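Local structure of endo-beta-mannanase (7BOB) at residues 18-32 against 312-326. The protein probably removes mannose units from the ends of beta-1,4-linked manno-oligosaccharides, as a homotrimeric exo-beta-1,4-mannosidase of glycoside hydrolase family 5. Residues are numbered along the deposited sequence; the frame is centred on the assembly and turned at random.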
ATOM      1  N   ILE A  18      21.029 -37.623 -15.477  1.00 50.84           N
ATOM      2  CA  ILE A  18      20.722 -36.695 -14.405  1.00 53.22           C
ATOM      3  C   ILE A  18      21.685 -35.521 -14.544  1.00 50.16           C
ATOM      4  O   ILE A  18      22.882 -35.665 -14.254  1.00 47.65           O
ATOM      5  CB  ILE A  18      20.852 -37.352 -13.024  1.00 53.85           C
ATOM      6  CG1 ILE A  18      20.091 -38.690 -12.955  1.00 56.90           C
ATOM      7  CG2 ILE A  18      20.372 -36.393 -11.958  1.00 48.84           C
ATOM      8  CD1 ILE A  18      18.592 -38.592 -13.133  1.00 57.19           C
ATOM      9  N   PRO A  19      21.224 -34.359 -14.996  1.00 49.42           N
ATOM     10  CA  PRO A  19      22.110 -33.191 -15.032  1.00 47.88           C
ATOM     11  C   PRO A  19      22.631 -32.901 -13.633  1.00 47.75           C
ATOM     12  O   PRO A  19      21.865 -32.854 -12.670  1.00 50.61           O
ATOM     13  CB  PRO A  19      21.202 -32.075 -15.556  1.00 45.84           C
ATOM     14  CG  PRO A  19      20.158 -32.790 -16.363  1.00 48.20           C
ATOM     15  CD  PRO A  19      19.918 -34.095 -15.626  1.00 48.71           C
ATOM     16  N   VAL A  20      23.947 -32.791 -13.506  1.00 48.88           N
ATOM     17  CA  VAL A  20      24.570 -32.332 -12.268  1.00 46.85           C
ATOM     18  C   VAL A  20      25.717 -31.408 -12.653  1.00 51.50           C
ATOM     19  O   VAL A  20      26.419 -31.653 -13.642  1.00 50.10           O
ATOM     20  CB  VAL A  20      25.050 -33.493 -11.362  1.00 46.21           C
ATOM     21  CG1 VAL A  20      23.878 -34.387 -10.924  1.00 47.84           C
ATOM     22  CG2 VAL A  20      26.113 -34.349 -12.038  1.00 49.56           C
ATOM     23  N   GLY A  21      25.900 -30.341 -11.884  1.00 46.67           N
ATOM     24  CA  GLY A  21      26.908 -29.345 -12.230  1.00 47.92           C
ATOM     25  C   GLY A  21      26.593 -28.021 -11.549  1.00 48.22           C
ATOM     26  O   GLY A  21      25.959 -27.991 -10.492  1.00 45.23           O
ATOM     27  N   ALA A  22      27.041 -26.937 -12.194  1.00 44.50           N
ATOM     28  CA  ALA A  22      27.041 -25.608 -11.594  1.00 43.54           C
ATOM     29  C   ALA A  22      26.621 -24.563 -12.613  1.00 45.85           C
ATOM     30  O   ALA A  22      26.915 -24.674 -13.809  1.00 44.45           O
ATOM     31  CB  ALA A  22      28.421 -25.200 -11.053  1.00 43.81           C
ATOM     32  N   ASN A  23      25.940 -23.533 -12.115  1.00 45.34           N
ATOM     33  CA  ASN A  23      25.841 -22.280 -12.846  1.00 42.14           C
ATOM     34  C   ASN A  23      27.207 -21.599 -12.841  1.00 44.33           C
ATOM     35  O   ASN A  23      27.936 -21.663 -11.843  1.00 43.71           O
ATOM     36  CB  ASN A  23      24.780 -21.381 -12.203  1.00 38.62           C
ATOM     37  CG  ASN A  23      23.396 -22.011 -12.223  1.00 45.23           C
ATOM     38  OD1 ASN A  23      22.603 -21.768 -13.139  1.00 44.96           O
ATOM     39  ND2 ASN A  23      23.094 -22.827 -11.204  1.00 41.88           N
ATOM     40  N   TYR A  24      27.555 -20.919 -13.947  1.00 43.36           N
ATOM     41  CA  TYR A  24      28.941 -20.492 -14.141  1.00 46.09           C
ATOM     42  C   TYR A  24      29.097 -19.041 -14.547  1.00 43.35           C
ATOM     43  O   TYR A  24      28.489 -18.596 -15.525  1.00 45.81           O
ATOM     44  CB  TYR A  24      29.651 -21.331 -15.206  1.00 40.87           C
ATOM     45  CG  TYR A  24      31.084 -20.900 -15.382  1.00 41.48           C
ATOM     46  CD1 TYR A  24      32.035 -21.153 -14.397  1.00 44.14           C
ATOM     47  CD2 TYR A  24      31.488 -20.227 -16.520  1.00 42.97           C
ATOM     48  CE1 TYR A  24      33.346 -20.764 -14.549  1.00 41.52           C
ATOM     49  CE2 TYR A  24      32.797 -19.831 -16.686  1.00 44.07           C
ATOM     50  CZ  TYR A  24      33.722 -20.098 -15.703  1.00 46.03           C
ATOM     51  OH  TYR A  24      35.023 -19.689 -15.902  1.00 46.11           O
ATOM     52  N   TRP A  25      29.983 -18.339 -13.832  1.00 47.29           N
ATOM     53  CA  TRP A  25      30.685 -17.126 -14.268  1.00 42.91           C
ATOM     54  C   TRP A  25      32.139 -17.286 -13.835  1.00 45.58           C
ATOM     55  O   TRP A  25      32.399 -17.826 -12.755  1.00 46.07           O
ATOM     56  CB  TRP A  25      30.139 -15.826 -13.659  1.00 43.64           C
ATOM     57  CG  TRP A  25      28.786 -15.391 -14.104  1.00 43.00           C
ATOM     58  CD1 TRP A  25      27.648 -15.376 -13.345  1.00 45.13           C
ATOM     59  CD2 TRP A  25      28.424 -14.854 -15.380  1.00 44.31           C
ATOM     60  NE1 TRP A  25      26.595 -14.890 -14.078  1.00 45.01           N
ATOM     61  CE2 TRP A  25      27.041 -14.559 -15.331  1.00 43.66           C
ATOM     62  CE3 TRP A  25      29.126 -14.609 -16.562  1.00 43.30           C
ATOM     63  CZ2 TRP A  25      26.349 -14.027 -16.414  1.00 42.68           C
ATOM     64  CZ3 TRP A  25      28.431 -14.066 -17.649  1.00 47.53           C
ATOM     65  CH2 TRP A  25      27.060 -13.783 -17.563  1.00 46.85           C
ATOM     66  N   PRO A  26      33.105 -16.820 -14.625  1.00 44.20           N
ATOM     67  CA  PRO A  26      34.499 -16.850 -14.159  1.00 48.72           C
ATOM     68  C   PRO A  26      34.682 -16.027 -12.893  1.00 48.77           C
ATOM     69  O   PRO A  26      33.994 -15.030 -12.673  1.00 48.74           O
ATOM     70  CB  PRO A  26      35.283 -16.233 -15.325  1.00 46.80           C
ATOM     71  CG  PRO A  26      34.330 -16.205 -16.471  1.00 47.51           C
ATOM     72  CD  PRO A  26      32.969 -16.086 -15.890  1.00 43.46           C
ATOM     73  N   ALA A  27      35.640 -16.451 -12.061  1.00 48.31           N
ATOM     74  CA  ALA A  27      35.965 -15.706 -10.847  1.00 46.69           C
ATOM     75  C   ALA A  27      36.407 -14.274 -11.144  1.00 50.65           C
ATOM     76  O   ALA A  27      36.047 -13.338 -10.413  1.00 46.81           O
ATOM     77  CB  ALA A  27      37.072 -16.413 -10.079  1.00 45.51           C
ATOM     78  N   SER A  28      37.235 -14.089 -12.179  1.00 44.64           N
ATOM     79  CA  SER A  28      37.938 -12.821 -12.338  1.00 46.72           C
ATOM     80  C   SER A  28      37.046 -11.704 -12.867  1.00 49.49           C
ATOM     81  O   SER A  28      37.359 -10.530 -12.644  1.00 50.35           O
ATOM     82  CB  SER A  28      39.132 -12.991 -13.272  1.00 46.75           C
ATOM     83  OG  SER A  28      38.678 -13.294 -14.575  1.00 48.94           O
ATOM     84  N   CYS A  29      35.943 -12.033 -13.538  1.00 47.82           N
ATOM     85  CA  CYS A  29      35.134 -11.013 -14.193  1.00 45.81           C
ATOM     86  C   CYS A  29      33.636 -11.142 -13.964  1.00 46.65           C
ATOM     87  O   CYS A  29      32.891 -10.296 -14.466  1.00 44.21           O
ATOM     88  CB  CYS A  29      35.406 -11.043 -15.712  1.00 45.93           C
ATOM     89  SG  CYS A  29      35.201 -12.712 -16.449  1.00 47.77           S
ATOM     90  N   GLY A  30      33.164 -12.178 -13.256  1.00 46.17           N
ATOM     91  CA  GLY A  30      31.743 -12.390 -13.084  1.00 42.35           C
ATOM     92  C   GLY A  30      30.944 -12.190 -14.359  1.00 45.88           C
ATOM     93  O   GLY A  30      31.280 -12.741 -15.412  1.00 43.86           O
ATOM     94  N   VAL A  31      29.910 -11.348 -14.271  1.00 48.60           N
ATOM     95  CA  VAL A  31      28.949 -11.141 -15.346  1.00 44.00           C
ATOM     96  C   VAL A  31      29.535 -10.475 -16.579  1.00 45.82           C
ATOM     97  O   VAL A  31      28.828 -10.358 -17.585  1.00 45.37           O
ATOM     98  CB  VAL A  31      27.776 -10.259 -14.871  1.00 45.40           C
ATOM     99  CG1 VAL A  31      27.015 -10.934 -13.765  1.00 46.79           C
ATOM    100  CG2 VAL A  31      28.289  -8.871 -14.435  1.00 43.92           C
ATOM    101  N   GLU A  32      30.770  -9.980 -16.515  1.00 41.00           N
ATOM    102  CA  GLU A  32      31.414  -9.376 -17.677  1.00 46.59           C
ATOM    103  C   GLU A  32      32.144 -10.406 -18.544  1.00 46.59           C
ATOM    104  O   GLU A  32      32.975 -10.014 -19.365  1.00 49.61           O
ATOM    105  CB  GLU A  32      32.389  -8.268 -17.235  1.00 43.40           C
ATOM    106  CG  GLU A  32      31.714  -7.055 -16.503  1.00 42.56           C
ATOM    107  CD  GLU A  32      30.578  -6.429 -17.326  1.00 46.29           C
ATOM    108  OE1 GLU A  32      30.805  -6.203 -18.533  1.00 48.67           O
ATOM    109  OE2 GLU A  32      29.461  -6.165 -16.783  1.00 49.62           O
ATOM    110  N   ASN A 312      14.719 -33.618 -11.369  1.00 53.81           N
ATOM    111  CA  ASN A 312      15.406 -34.458 -12.347  1.00 49.49           C
ATOM    112  C   ASN A 312      16.840 -34.015 -12.607  1.00 50.77           C
ATOM    113  O   ASN A 312      17.440 -34.446 -13.596  1.00 53.32           O
ATOM    114  CB  ASN A 312      14.611 -34.533 -13.658  1.00 49.48           C
ATOM    115  CG  ASN A 312      14.444 -33.184 -14.335  1.00 50.00           C
ATOM    116  OD1 ASN A 312      15.157 -32.228 -14.030  1.00 50.26           O
ATOM    117  ND2 ASN A 312      13.497 -33.104 -15.274  1.00 47.70           N
ATOM    118  N   GLY A 313      17.408 -33.180 -11.747  1.00 50.18           N
ATOM    119  CA  GLY A 313      18.749 -32.667 -11.963  1.00 48.61           C
ATOM    120  C   GLY A 313      19.072 -31.560 -10.982  1.00 46.59           C
ATOM    121  O   GLY A 313      18.162 -31.006 -10.355  1.00 47.09           O
ATOM    122  N   TYR A 314      20.358 -31.245 -10.815  1.00 45.42           N
ATOM    123  CA  TYR A 314      20.825 -30.436  -9.689  1.00 48.29           C
ATOM    124  C   TYR A 314      21.996 -29.586 -10.149  1.00 49.42           C
ATOM    125  O   TYR A 314      23.042 -30.127 -10.521  1.00 48.98           O
ATOM    126  CB  TYR A 314      21.238 -31.314  -8.491  1.00 44.24           C
ATOM    127  CG  TYR A 314      20.221 -32.384  -8.177  1.00 47.89           C
ATOM    128  CD1 TYR A 314      19.252 -32.204  -7.178  1.00 42.26           C
ATOM    129  CD2 TYR A 314      20.219 -33.579  -8.891  1.00 47.49           C
ATOM    130  CE1 TYR A 314      18.316 -33.187  -6.917  1.00 45.74           C
ATOM    131  CE2 TYR A 314      19.295 -34.549  -8.647  1.00 49.43           C
ATOM    132  CZ  TYR A 314      18.343 -34.361  -7.664  1.00 51.40           C
ATOM    133  OH  TYR A 314      17.439 -35.373  -7.450  1.00 54.09           O
ATOM    134  N   LEU A 315      21.825 -28.267 -10.108  1.00 45.22           N
ATOM    135  CA  LEU A 315      22.852 -27.321 -10.529  1.00 46.89           C
ATOM    136  C   LEU A 315      23.095 -26.320  -9.409  1.00 46.91           C
ATOM    137  O   LEU A 315      22.181 -25.591  -9.010  1.00 44.68           O
ATOM    138  CB  LEU A 315      22.451 -26.592 -11.818  1.00 45.10           C
ATOM    139  CG  LEU A 315      22.138 -27.481 -13.024  1.00 47.37           C
ATOM    140  CD1 LEU A 315      21.729 -26.629 -14.208  1.00 49.87           C
ATOM    141  CD2 LEU A 315      23.346 -28.335 -13.362  1.00 47.29           C
ATOM    142  N   TRP A 316      24.322 -26.290  -8.914  1.00 44.66           N
ATOM    143  CA  TRP A 316      24.687 -25.427  -7.810  1.00 46.11           C
ATOM    144  C   TRP A 316      24.866 -23.978  -8.271  1.00 44.86           C
ATOM    145  O   TRP A 316      25.249 -23.711  -9.414  1.00 46.49           O
ATOM    146  CB  TRP A 316      25.966 -25.963  -7.180  1.00 43.49           C
ATOM    147  CG  TRP A 316      26.649 -25.032  -6.262  1.00 44.12           C
ATOM    148  CD1 TRP A 316      27.583 -24.091  -6.587  1.00 44.72           C
ATOM    149  CD2 TRP A 316      26.483 -24.968  -4.848  1.00 43.98           C
ATOM    150  NE1 TRP A 316      28.013 -23.448  -5.457  1.00 43.04           N
ATOM    151  CE2 TRP A 316      27.346 -23.964  -4.374  1.00 44.87           C
ATOM    152  CE3 TRP A 316      25.699 -25.676  -3.933  1.00 44.17           C
ATOM    153  CZ2 TRP A 316      27.428 -23.625  -3.021  1.00 43.41           C
ATOM    154  CZ3 TRP A 316      25.786 -25.346  -2.589  1.00 45.18           C
ATOM    155  CH2 TRP A 316      26.652 -24.338  -2.146  1.00 45.86           C
ATOM    156  N   TRP A 317      24.582 -23.035  -7.363  1.00 43.41           N
ATOM    157  CA  TRP A 317      24.890 -21.617  -7.562  1.00 45.68           C
ATOM    158  C   TRP A 317      25.921 -21.177  -6.529  1.00 44.77           C
ATOM    159  O   TRP A 317      25.640 -21.214  -5.334  1.00 48.57           O
ATOM    160  CB  TRP A 317      23.646 -20.708  -7.438  1.00 44.75           C
ATOM    161  CG  TRP A 317      24.048 -19.344  -7.913  1.00 44.70           C
ATOM    162  CD1 TRP A 317      24.827 -18.432  -7.244  1.00 43.55           C
ATOM    163  CD2 TRP A 317      23.813 -18.794  -9.214  1.00 46.39           C
ATOM    164  NE1 TRP A 317      25.073 -17.335  -8.052  1.00 49.40           N
ATOM    165  CE2 TRP A 317      24.459 -17.531  -9.262  1.00 47.27           C
ATOM    166  CE3 TRP A 317      23.094 -19.228 -10.331  1.00 45.83           C
ATOM    167  CZ2 TRP A 317      24.427 -16.715 -10.395  1.00 45.17           C
ATOM    168  CZ3 TRP A 317      23.068 -18.408 -11.471  1.00 44.71           C
ATOM    169  CH2 TRP A 317      23.731 -17.175 -11.487  1.00 44.92           C
ATOM    170  N   CYS A 318      27.090 -20.717  -6.973  1.00 45.56           N
ATOM    171  CA  CYS A 318      27.569 -20.809  -8.349  1.00 46.68           C
ATOM    172  C   CYS A 318      28.989 -21.431  -8.270  1.00 46.74           C
ATOM    173  O   CYS A 318      29.475 -21.752  -7.171  1.00 43.64           O
ATOM    174  CB  CYS A 318      27.572 -19.426  -9.020  1.00 46.77           C
ATOM    175  SG  CYS A 318      28.692 -18.283  -8.183  1.00 48.06           S
ATOM    176  N   PHE A 319      29.662 -21.614  -9.408  1.00 45.69           N
ATOM    177  CA  PHE A 319      30.826 -22.497  -9.405  1.00 43.79           C
ATOM    178  C   PHE A 319      31.977 -21.914  -8.593  1.00 47.55           C
ATOM    179  O   PHE A 319      32.562 -22.607  -7.755  1.00 46.46           O
ATOM    180  CB  PHE A 319      31.281 -22.801 -10.827  1.00 46.80           C
ATOM    181  CG  PHE A 319      32.372 -23.852 -10.897  1.00 44.77           C
ATOM    182  CD1 PHE A 319      32.208 -25.090 -10.268  1.00 49.33           C
ATOM    183  CD2 PHE A 319      33.560 -23.597 -11.558  1.00 47.92           C
ATOM    184  CE1 PHE A 319      33.220 -26.066 -10.316  1.00 50.30           C
ATOM    185  CE2 PHE A 319      34.576 -24.556 -11.629  1.00 48.89           C
ATOM    186  CZ  PHE A 319      34.407 -25.800 -11.000  1.00 49.39           C
ATOM    187  N   LYS A 320      32.318 -20.648  -8.832  1.00 46.24           N
ATOM    188  CA  LYS A 320      33.490 -19.999  -8.255  1.00 47.38           C
ATOM    189  C   LYS A 320      33.073 -18.847  -7.355  1.00 49.51           C
ATOM    190  O   LYS A 320      32.017 -18.237  -7.557  1.00 47.90           O
ATOM    191  CB  LYS A 320      34.413 -19.423  -9.343  1.00 48.97           C
ATOM    192  CG  LYS A 320      35.142 -20.476 -10.201  1.00 53.97           C
ATOM    193  CD  LYS A 320      36.168 -21.242  -9.387  1.00 53.02           C
ATOM    194  CE  LYS A 320      37.526 -20.559  -9.398  1.00 58.30           C
ATOM    195  NZ  LYS A 320      38.318 -20.927 -10.599  1.00 55.50           N
ATOM    196  N   ASP A 321      33.922 -18.534  -6.378  1.00 47.33           N
ATOM    197  CA  ASP A 321      33.869 -17.208  -5.781  1.00 47.32           C
ATOM    198  C   ASP A 321      34.196 -16.173  -6.863  1.00 50.98           C
ATOM    199  O   ASP A 321      34.960 -16.442  -7.800  1.00 53.23           O
ATOM    200  CB  ASP A 321      34.848 -17.087  -4.609  1.00 46.11           C
ATOM    201  CG  ASP A 321      34.460 -17.966  -3.402  1.00 55.36           C
ATOM    202  OD1 ASP A 321      33.265 -18.289  -3.217  1.00 49.29           O
ATOM    203  OD2 ASP A 321      35.379 -18.350  -2.644  1.00 60.69           O
ATOM    204  N   ILE A 322      33.596 -14.993  -6.752  1.00 48.03           N
ATOM    205  CA  ILE A 322      33.735 -13.964  -7.783  1.00 48.45           C
ATOM    206  C   ILE A 322      34.211 -12.682  -7.109  1.00 49.55           C
ATOM    207  O   ILE A 322      33.385 -11.912  -6.606  1.00 49.21           O
ATOM    208  CB  ILE A 322      32.408 -13.754  -8.522  1.00 48.73           C
ATOM    209  CG1 ILE A 322      31.960 -15.064  -9.180  1.00 45.87           C
ATOM    210  CG2 ILE A 322      32.494 -12.570  -9.525  1.00 46.96           C
ATOM    211  CD1 ILE A 322      30.543 -15.027  -9.685  1.00 45.76           C
ATOM    212  N   PRO A 323      35.518 -12.447  -7.005  1.00 47.46           N
ATOM    213  CA  PRO A 323      36.008 -11.221  -6.371  1.00 47.24           C
ATOM    214  C   PRO A 323      36.052 -10.013  -7.296  1.00 53.81           C
ATOM    215  O   PRO A 323      36.563  -8.963  -6.889  1.00 51.80           O
ATOM    216  CB  PRO A 323      37.425 -11.611  -5.925  1.00 50.14           C
ATOM    217  CG  PRO A 323      37.833 -12.672  -6.879  1.00 53.20           C
ATOM    218  CD  PRO A 323      36.585 -13.451  -7.178  1.00 49.62           C
ATOM    219  N   ALA A 324      35.536 -10.146  -8.518  1.00 49.49           N
ATOM    220  CA  ALA A 324      35.453  -9.044  -9.460  1.00 50.15           C
ATOM    221  C   ALA A 324      34.829  -7.820  -8.780  1.00 50.28           C
ATOM    222  O   ALA A 324      33.664  -7.881  -8.352  1.00 48.04           O
ATOM    223  CB  ALA A 324      34.628  -9.452 -10.676  1.00 46.52           C
ATOM    224  N   PRO A 325      35.568  -6.726  -8.630  1.00 50.93           N
ATOM    225  CA  PRO A 325      34.999  -5.511  -8.000  1.00 52.24           C
ATOM    226  C   PRO A 325      34.137  -4.717  -8.978  1.00 49.26           C
ATOM    227  O   PRO A 325      34.489  -3.651  -9.445  1.00 51.03           O
ATOM    228  CB  PRO A 325      36.258  -4.748  -7.570  1.00 49.88           C
ATOM    229  CG  PRO A 325      37.278  -5.111  -8.637  1.00 51.40           C
ATOM    230  CD  PRO A 325      36.964  -6.534  -9.068  1.00 48.14           C
ATOM    231  N   LEU A 326      32.971  -5.245  -9.340  1.00 46.70           N
ATOM    232  CA  LEU A 326      32.151  -4.533 -10.308  1.00 48.16           C
ATOM    233  C   LEU A 326      30.684  -4.894 -10.110  1.00 52.57           C
ATOM    234  O   LEU A 326      30.342  -5.866  -9.426  1.00 50.23           O
ATOM    235  CB  LEU A 326      32.607  -4.820 -11.738  1.00 49.12           C
ATOM    236  CG  LEU A 326      32.773  -6.286 -12.141  1.00 52.48           C
ATOM    237  CD1 LEU A 326      31.415  -6.868 -12.465  1.00 51.99           C
ATOM    238  CD2 LEU A 326      33.735  -6.420 -13.350  1.00 49.31           C
TER
HETATM  239  O   HOH W   1      30.941 -19.024 -10.840  1.00 44.65           O
HETATM  240  O   HOH W   2      37.206 -18.606 -12.413  1.00 49.35           O
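Parallel backbone pairing joins V20, G21 and A22 to Y314, L315 and W316, with W316 N bonded to G21 O at 2.8 Å and N23 N to W316 O. F319 N reaches N23 O (3.0 Å) past the non-proline cis peptide between W317 and C318, as in many family 5 enzymes, and water 1 links W25 O to K320 N.

N23 ND2 gives W316 O a second, nearly straight bond (2.9 Å, 164°) from above the carbonyl plane and donates to Q280 O, while OD1 accepts from R58 NH1. With CG beside the backbone N (chi1 -61°), the side chain crosses that of W317 at about a right angle, amide and ring planes 35° apart, and N23 CB lies 3.3 Å from W317 CE3. Replacing N23 by alanine would probably leave W316 O with the backbone donor alone and take the acceptor from R58.

Apolar contacts flank the pairing: A22 CB meets F319 CB at 3.7 Å, I18 CG2 approaches the edge of the Y314 ring, and I322 CG2 packs on G30 CA (3.6 Å).

The pair closes the (beta/alpha)8 barrel, first strand against last, between strands 56-62 and 277-282, with helix 39-51 packing against Y24 and F319.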